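Local atomic coordinates of C24 protein (Bizionia argentinensis JUB59, PDB entry 6OV6), a protein that probably forms the receptor-binding tip of the long tail fibre of a temperate bacteriophage, as a trimer that binds manganese ions. Residues Asn192-Arg204 and Ser241-His254. Residues are numbered along the deposited sequence; the frame is centred on the assembly and turned at random.
Sequences NLDSRSINVTVPR and SGIDRTLTSTPHSH. With MN (manganese (II) ion), chain D.
H252 and R196 face each other in a single antiparallel bridge: R196 N donates to H252 O, and R196 O takes H252 N at 2.9 Å plus a weak bond from the imidazole, H252 ND1, also at 2.9 Å. A chi1 of 80° puts the H252 ring between its backbone N and carbonyl carbon, bringing ND1 to R196 O and turning NE2 to manganese at 2.3 Å. H254 NE2 binds the same ion at 2.2 Å.

R196 sends its guanidinium away from H252, gripping D194 OD2 side-on through NE and NH2, while T255 of the third subunit bonds OD1. Between this bridge and the next ladder, where the register shifts by one, S249 OG accepts I198 N at 2.9 Å, almost straight at 174°, and itself donates to T250 O. Strands 199-202 and 245-248 follow as an antiparallel pair, with T248 OG1 to N199 OD1 at 2.7 Å on the face shared with T201 and T246. On the other face V202 CG2 touches L247 CD1. At the far end D244 OD1 receives R204 N, and G242 O lies over the R204 guanidinium face while S241 O bonds NH1 at its edge.

Two more subunits complete the six-histidine manganese site; D194 of the second holds H254. L193's strand continues into the third subunit, where V200 packs on L247, knitting the two-stranded ribbon, joined through strands 223-225 and 238-240, into the trimer.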
ATOM      1  N   ASN A 192      -1.633   2.465  30.919  1.00 26.77           N
ATOM      2  CA  ASN A 192      -1.744   2.482  32.379  1.00 26.99           C
ATOM      3  C   ASN A 192      -0.940   3.579  33.019  1.00 28.86           C
ATOM      4  O   ASN A 192       0.078   4.016  32.484  1.00 28.06           O
ATOM      5  CB  ASN A 192      -1.261   1.134  32.923  1.00 30.35           C
ATOM      6  CG  ASN A 192      -2.169  -0.001  32.514  1.00 52.08           C
ATOM      7  OD1 ASN A 192      -3.309  -0.111  32.978  1.00 44.46           O
ATOM      8  ND2 ASN A 192      -1.702  -0.817  31.577  1.00 44.63           N
ATOM      9  N   LEU A 193      -1.377   3.979  34.220  1.00 27.28           N
ATOM     10  CA  LEU A 193      -0.698   4.991  35.024  1.00 27.15           C
ATOM     11  C   LEU A 193      -0.144   4.326  36.274  1.00 31.30           C
ATOM     12  O   LEU A 193      -0.773   3.404  36.813  1.00 29.92           O
ATOM     13  CB  LEU A 193      -1.695   6.093  35.453  1.00 27.52           C
ATOM     14  CG  LEU A 193      -2.204   7.105  34.389  1.00 33.50           C
ATOM     15  CD1 LEU A 193      -1.096   7.671  33.580  1.00 35.06           C
ATOM     16  CD2 LEU A 193      -3.199   6.476  33.398  1.00 34.30           C
ATOM     17  N   ASP A 194       0.993   4.823  36.772  1.00 28.75           N
ATOM     18  CA  ASP A 194       1.550   4.266  38.008  1.00 30.28           C
ATOM     19  C   ASP A 194       0.814   4.898  39.219  1.00 35.80           C
ATOM     20  O   ASP A 194      -0.015   5.800  39.015  1.00 32.82           O
ATOM     21  CB  ASP A 194       3.080   4.445  38.056  1.00 32.57           C
ATOM     22  CG  ASP A 194       3.605   5.865  38.041  1.00 38.90           C
ATOM     23  OD1 ASP A 194       2.850   6.777  37.650  1.00 39.10           O
ATOM     24  OD2 ASP A 194       4.759   6.066  38.445  1.00 43.29           O
ATOM     25  N   SER A 195       1.046   4.363  40.441  1.00 34.95           N
ATOM     26  CA  SER A 195       0.375   4.789  41.686  1.00 35.93           C
ATOM     27  C   SER A 195       1.253   5.750  42.458  1.00 40.22           C
ATOM     28  O   SER A 195       2.466   5.523  42.541  1.00 39.85           O
ATOM     29  CB  SER A 195       0.051   3.586  42.573  1.00 39.61           C
ATOM     30  OG  SER A 195      -0.961   2.791  41.986  1.00 50.58           O
ATOM     31  N   ARG A 196       0.667   6.846  42.994  1.00 36.53           N
ATOM     32  CA  ARG A 196       1.431   7.844  43.751  1.00 35.47           C
ATOM     33  C   ARG A 196       0.707   8.222  45.028  1.00 37.57           C
ATOM     34  O   ARG A 196      -0.529   8.171  45.094  1.00 35.27           O
ATOM     35  CB  ARG A 196       1.694   9.114  42.921  1.00 38.98           C
ATOM     36  CG  ARG A 196       2.360   8.875  41.550  1.00 51.97           C
ATOM     37  CD  ARG A 196       3.879   9.022  41.575  1.00 51.11           C
ATOM     38  NE  ARG A 196       4.482   8.663  40.282  1.00 50.74           N
ATOM     39  CZ  ARG A 196       4.915   9.538  39.378  1.00 71.37           C
ATOM     40  NH1 ARG A 196       4.843  10.843  39.616  1.00 64.98           N
ATOM     41  NH2 ARG A 196       5.440   9.116  38.234  1.00 57.72           N
ATOM     42  N   SER A 197       1.509   8.602  46.042  1.00 34.73           N
ATOM     43  CA  SER A 197       1.047   9.109  47.347  1.00 34.64           C
ATOM     44  C   SER A 197       1.431  10.578  47.418  1.00 37.95           C
ATOM     45  O   SER A 197       2.383  11.000  46.760  1.00 37.95           O
ATOM     46  CB  SER A 197       1.754   8.388  48.497  1.00 39.00           C
ATOM     47  OG  SER A 197       1.153   7.125  48.730  1.00 52.92           O
ATOM     48  N   ILE A 198       0.718  11.351  48.232  1.00 33.44           N
ATOM     49  CA  ILE A 198       1.042  12.750  48.456  1.00 32.49           C
ATOM     50  C   ILE A 198       1.315  12.912  49.947  1.00 36.29           C
ATOM     51  O   ILE A 198       0.960  12.036  50.735  1.00 34.16           O
ATOM     52  CB  ILE A 198      -0.012  13.775  47.914  1.00 35.17           C
ATOM     53  CG1 ILE A 198      -1.452  13.532  48.431  1.00 34.74           C
ATOM     54  CG2 ILE A 198       0.030  13.909  46.375  1.00 37.49           C
ATOM     55  CD1 ILE A 198      -1.778  14.189  49.793  1.00 37.47           C
ATOM     56  N   ASN A 199       1.961  14.016  50.314  1.00 34.09           N
ATOM     57  CA  ASN A 199       2.195  14.379  51.708  1.00 32.71           C
ATOM     58  C   ASN A 199       1.411  15.637  51.993  1.00 34.92           C
ATOM     59  O   ASN A 199       1.277  16.495  51.120  1.00 33.29           O
ATOM     60  CB  ASN A 199       3.682  14.636  52.006  1.00 32.05           C
ATOM     61  CG  ASN A 199       4.517  13.400  52.248  1.00 51.07           C
ATOM     62  OD1 ASN A 199       4.021  12.267  52.370  1.00 45.31           O
ATOM     63  ND2 ASN A 199       5.797  13.607  52.474  1.00 47.53           N
ATOM     64  N   VAL A 200       0.905  15.761  53.227  1.00 31.49           N
ATOM     65  CA  VAL A 200       0.186  16.947  53.668  1.00 31.92           C
ATOM     66  C   VAL A 200       0.643  17.258  55.100  1.00 33.00           C
ATOM     67  O   VAL A 200       0.944  16.334  55.849  1.00 32.92           O
ATOM     68  CB  VAL A 200      -1.364  16.788  53.490  1.00 37.53           C
ATOM     69  CG1 VAL A 200      -1.975  15.773  54.467  1.00 37.76           C
ATOM     70  CG2 VAL A 200      -2.067  18.120  53.571  1.00 37.88           C
ATOM     71  N   THR A 201       0.766  18.539  55.446  1.00 30.51           N
ATOM     72  CA  THR A 201       1.172  18.956  56.798  1.00 29.53           C
ATOM     73  C   THR A 201      -0.014  19.565  57.512  1.00 32.10           C
ATOM     74  O   THR A 201      -0.542  20.576  57.057  1.00 32.67           O
ATOM     75  CB  THR A 201       2.381  19.906  56.773  1.00 39.64           C
ATOM     76  OG1 THR A 201       3.458  19.230  56.121  1.00 37.99           O
ATOM     77  CG2 THR A 201       2.823  20.352  58.201  1.00 34.61           C
ATOM     78  N   VAL A 202      -0.422  18.953  58.622  1.00 28.64           N
ATOM     79  CA  VAL A 202      -1.563  19.454  59.397  1.00 28.59           C
ATOM     80  C   VAL A 202      -0.992  20.416  60.437  1.00 31.49           C
ATOM     81  O   VAL A 202      -0.183  19.990  61.262  1.00 30.62           O
ATOM     82  CB  VAL A 202      -2.432  18.331  60.047  1.00 31.85           C
ATOM     83  CG1 VAL A 202      -3.676  18.929  60.728  1.00 30.61           C
ATOM     84  CG2 VAL A 202      -2.838  17.285  59.004  1.00 31.48           C
ATOM     85  N   PRO A 203      -1.383  21.699  60.421  1.00 28.46           N
ATOM     86  CA  PRO A 203      -0.836  22.635  61.420  1.00 27.91           C
ATOM     87  C   PRO A 203      -1.500  22.535  62.792  1.00 31.38           C
ATOM     88  O   PRO A 203      -2.707  22.282  62.892  1.00 30.19           O
ATOM     89  CB  PRO A 203      -1.091  24.006  60.790  1.00 29.19           C
ATOM     90  CG  PRO A 203      -2.338  23.809  59.988  1.00 34.57           C
ATOM     91  CD  PRO A 203      -2.356  22.368  59.526  1.00 29.99           C
ATOM     92  N   ARG A 204      -0.710  22.752  63.852  1.00 27.90           N
ATOM     93  CA  ARG A 204      -1.240  22.819  65.224  1.00 27.09           C
ATOM     94  C   ARG A 204      -1.863  24.220  65.454  1.00 29.73           C
ATOM     95  O   ARG A 204      -2.697  24.376  66.353  1.00 28.40           O
ATOM     96  CB  ARG A 204      -0.154  22.515  66.289  1.00 24.90           C
ATOM     97  CG  ARG A 204       1.072  23.467  66.225  1.00 28.82           C
ATOM     98  CD  ARG A 204       2.014  23.302  67.386  1.00 30.95           C
ATOM     99  NE  ARG A 204       3.231  24.076  67.147  1.00 34.21           N
ATOM    100  CZ  ARG A 204       3.974  24.639  68.093  1.00 43.02           C
ATOM    101  NH1 ARG A 204       3.630  24.532  69.372  1.00 32.40           N
ATOM    102  NH2 ARG A 204       5.047  25.344  67.767  1.00 38.71           N
ATOM    103  N   SER A 241      -0.394  22.020  72.136  1.00 27.65           N
ATOM    104  CA  SER A 241       0.194  21.010  71.252  1.00 26.41           C
ATOM    105  C   SER A 241       1.628  21.499  70.912  1.00 32.09           C
ATOM    106  O   SER A 241       1.887  22.708  70.913  1.00 31.89           O
ATOM    107  CB  SER A 241      -0.622  20.915  69.964  1.00 24.54           C
ATOM    108  OG  SER A 241      -0.856  22.221  69.459  1.00 27.27           O
ATOM    109  N   GLY A 242       2.525  20.564  70.643  1.00 29.32           N
ATOM    110  CA  GLY A 242       3.927  20.873  70.380  1.00 29.56           C
ATOM    111  C   GLY A 242       4.380  20.947  68.939  1.00 33.99           C
ATOM    112  O   GLY A 242       5.294  21.723  68.621  1.00 32.15           O
ATOM    113  N   ILE A 243       3.778  20.134  68.043  1.00 32.39           N
ATOM    114  CA  ILE A 243       4.250  20.069  66.653  1.00 31.97           C
ATOM    115  C   ILE A 243       3.140  20.076  65.609  1.00 35.35           C
ATOM    116  O   ILE A 243       1.990  19.718  65.904  1.00 34.10           O
ATOM    117  CB  ILE A 243       5.137  18.779  66.450  1.00 34.32           C
ATOM    118  CG1 ILE A 243       4.315  17.468  66.713  1.00 33.68           C
ATOM    119  CG2 ILE A 243       6.446  18.805  67.297  1.00 35.43           C
ATOM    120  CD1 ILE A 243       4.929  16.153  66.164  1.00 29.69           C
ATOM    121  N   ASP A 244       3.530  20.397  64.361  1.00 32.71           N
ATOM    122  CA  ASP A 244       2.691  20.222  63.175  1.00 33.33           C
ATOM    123  C   ASP A 244       2.834  18.740  62.800  1.00 35.54           C
ATOM    124  O   ASP A 244       3.765  18.083  63.254  1.00 33.69           O
ATOM    125  CB  ASP A 244       3.171  21.080  62.002  1.00 35.44           C
ATOM    126  CG  ASP A 244       3.046  22.564  62.250  1.00 43.29           C
ATOM    127  OD1 ASP A 244       2.095  22.973  62.955  1.00 40.47           O
ATOM    128  OD2 ASP A 244       3.896  23.318  61.742  1.00 52.37           O
ATOM    129  N   ARG A 245       1.922  18.209  61.973  1.00 33.06           N
ATOM    130  CA  ARG A 245       1.989  16.781  61.601  1.00 32.50           C
ATOM    131  C   ARG A 245       2.084  16.562  60.091  1.00 36.37           C
ATOM    132  O   ARG A 245       1.130  16.863  59.375  1.00 36.18           O
ATOM    133  CB  ARG A 245       0.774  16.004  62.151  1.00 32.12           C
ATOM    134  CG  ARG A 245       0.507  16.209  63.636  1.00 32.82           C
ATOM    135  CD  ARG A 245       1.637  15.771  64.552  1.00 38.41           C
ATOM    136  NE  ARG A 245       1.866  14.325  64.515  1.00 36.24           N
ATOM    137  CZ  ARG A 245       1.084  13.422  65.089  1.00 45.98           C
ATOM    138  NH1 ARG A 245      -0.009  13.800  65.744  1.00 39.85           N
ATOM    139  NH2 ARG A 245       1.386  12.133  65.017  1.00 35.95           N
ATOM    140  N   THR A 246       3.205  15.999  59.614  1.00 32.82           N
ATOM    141  CA  THR A 246       3.381  15.691  58.176  1.00 32.97           C
ATOM    142  C   THR A 246       2.931  14.251  57.937  1.00 37.31           C
ATOM    143  O   THR A 246       3.457  13.318  58.546  1.00 37.06           O
ATOM    144  CB  THR A 246       4.788  16.002  57.664  1.00 39.16           C
ATOM    145  OG1 THR A 246       5.011  17.402  57.842  1.00 40.29           O
ATOM    146  CG2 THR A 246       4.939  15.681  56.156  1.00 38.76           C
ATOM    147  N   LEU A 247       1.917  14.089  57.088  1.00 33.79           N
ATOM    148  CA  LEU A 247       1.303  12.786  56.863  1.00 31.89           C
ATOM    149  C   LEU A 247       1.442  12.320  55.428  1.00 34.87           C
ATOM    150  O   LEU A 247       1.497  13.151  54.539  1.00 33.93           O
ATOM    151  CB  LEU A 247      -0.198  12.899  57.203  1.00 31.49           C
ATOM    152  CG  LEU A 247      -0.571  13.511  58.586  1.00 34.20           C
ATOM    153  CD1 LEU A 247      -2.063  13.713  58.691  1.00 32.45           C
ATOM    154  CD2 LEU A 247      -0.057  12.652  59.727  1.00 34.81           C
ATOM    155  N   THR A 248       1.446  10.991  55.210  1.00 30.60           N
ATOM    156  CA  THR A 248       1.494  10.417  53.861  1.00 30.61           C
ATOM    157  C   THR A 248       0.152   9.771  53.558  1.00 33.03           C
ATOM    158  O   THR A 248      -0.371   9.009  54.374  1.00 31.40           O
ATOM    159  CB  THR A 248       2.652   9.417  53.681  1.00 42.05           C
ATOM    160  OG1 THR A 248       3.867  10.099  54.028  1.00 40.22           O
ATOM    161  CG2 THR A 248       2.724   8.844  52.216  1.00 40.23           C
ATOM    162  N   SER A 249      -0.379  10.073  52.391  1.00 31.09           N
ATOM    163  CA  SER A 249      -1.640   9.527  51.933  1.00 31.19           C
ATOM    164  C   SER A 249      -1.492   8.085  51.488  1.00 32.93           C
ATOM    165  O   SER A 249      -0.382   7.562  51.348  1.00 32.96           O
ATOM    166  CB  SER A 249      -2.176  10.359  50.767  1.00 33.19           C
ATOM    167  OG  SER A 249      -1.546  10.034  49.534  1.00 37.10           O
ATOM    168  N   THR A 250      -2.636   7.455  51.253  1.00 29.66           N
ATOM    169  CA  THR A 250      -2.761   6.141  50.648  1.00 30.04           C
ATOM    170  C   THR A 250      -2.420   6.351  49.144  1.00 34.80           C
ATOM    171  O   THR A 250      -2.688   7.442  48.623  1.00 32.07           O
ATOM    172  CB  THR A 250      -4.206   5.664  50.765  1.00 33.48           C
ATOM    173  OG1 THR A 250      -5.056   6.630  50.141  1.00 33.33           O
ATOM    174  CG2 THR A 250      -4.626   5.401  52.215  1.00 31.19           C
ATOM    175  N   PRO A 251      -1.853   5.344  48.438  1.00 31.83           N
ATOM    176  CA  PRO A 251      -1.558   5.544  46.992  1.00 30.96           C
ATOM    177  C   PRO A 251      -2.816   5.666  46.147  1.00 32.56           C
ATOM    178  O   PRO A 251      -3.889   5.240  46.555  1.00 31.95           O
ATOM    179  CB  PRO A 251      -0.781   4.278  46.578  1.00 32.50           C
ATOM    180  CG  PRO A 251      -0.491   3.530  47.861  1.00 38.58           C
ATOM    181  CD  PRO A 251      -1.509   3.974  48.886  1.00 33.99           C
ATOM    182  N   HIS A 252      -2.686   6.265  44.965  1.00 29.14           N
ATOM    183  CA  HIS A 252      -3.806   6.333  44.030  1.00 28.41           C
ATOM    184  C   HIS A 252      -3.258   6.326  42.608  1.00 31.58           C
ATOM    185  O   HIS A 252      -2.119   6.732  42.373  1.00 28.88           O
ATOM    186  CB  HIS A 252      -4.661   7.605  44.235  1.00 28.71           C
ATOM    187  CG  HIS A 252      -4.063   8.818  43.600  1.00 31.34           C
ATOM    188  ND1 HIS A 252      -2.950   9.440  44.139  1.00 32.57           N
ATOM    189  CD2 HIS A 252      -4.412   9.453  42.454  1.00 31.68           C
ATOM    190  CE1 HIS A 252      -2.670  10.438  43.322  1.00 31.01           C
ATOM    191  NE2 HIS A 252      -3.509  10.471  42.285  1.00 31.45           N
ATOM    192  N   SER A 253      -4.100   5.920  41.668  1.00 31.50           N
ATOM    193  CA  SER A 253      -3.777   5.933  40.241  1.00 30.89           C
ATOM    194  C   SER A 253      -4.996   6.509  39.531  1.00 32.95           C
ATOM    195  O   SER A 253      -5.915   6.976  40.194  1.00 31.33           O
ATOM    196  CB  SER A 253      -3.494   4.514  39.751  1.00 35.54           C
ATOM    197  OG  SER A 253      -2.895   4.595  38.466  1.00 35.89           O
ATOM    198  N   HIS A 254      -5.016   6.492  38.180  1.00 28.00           N
ATOM    199  CA  HIS A 254      -6.174   6.942  37.398  1.00 27.29           C
ATOM    200  C   HIS A 254      -6.341   5.958  36.242  1.00 28.86           C
ATOM    201  O   HIS A 254      -5.389   5.272  35.906  1.00 27.75           O
ATOM    202  CB  HIS A 254      -6.002   8.360  36.832  1.00 27.71           C
ATOM    203  CG  HIS A 254      -5.767   9.417  37.874  1.00 29.83           C
ATOM    204  ND1 HIS A 254      -6.791  10.225  38.319  1.00 31.18           N
ATOM    205  CD2 HIS A 254      -4.625   9.757  38.517  1.00 31.61           C
ATOM    206  CE1 HIS A 254      -6.241  11.045  39.206  1.00 30.73           C
ATOM    207  NE2 HIS A 254      -4.946  10.770  39.386  1.00 30.99           N
TER
HETATM  208 MN    MN D 301      -3.310  11.845  40.485  1.00 28.64          MN
HETATM  209  O   HOH W   1      -4.064   3.021  34.919  1.00 36.10           O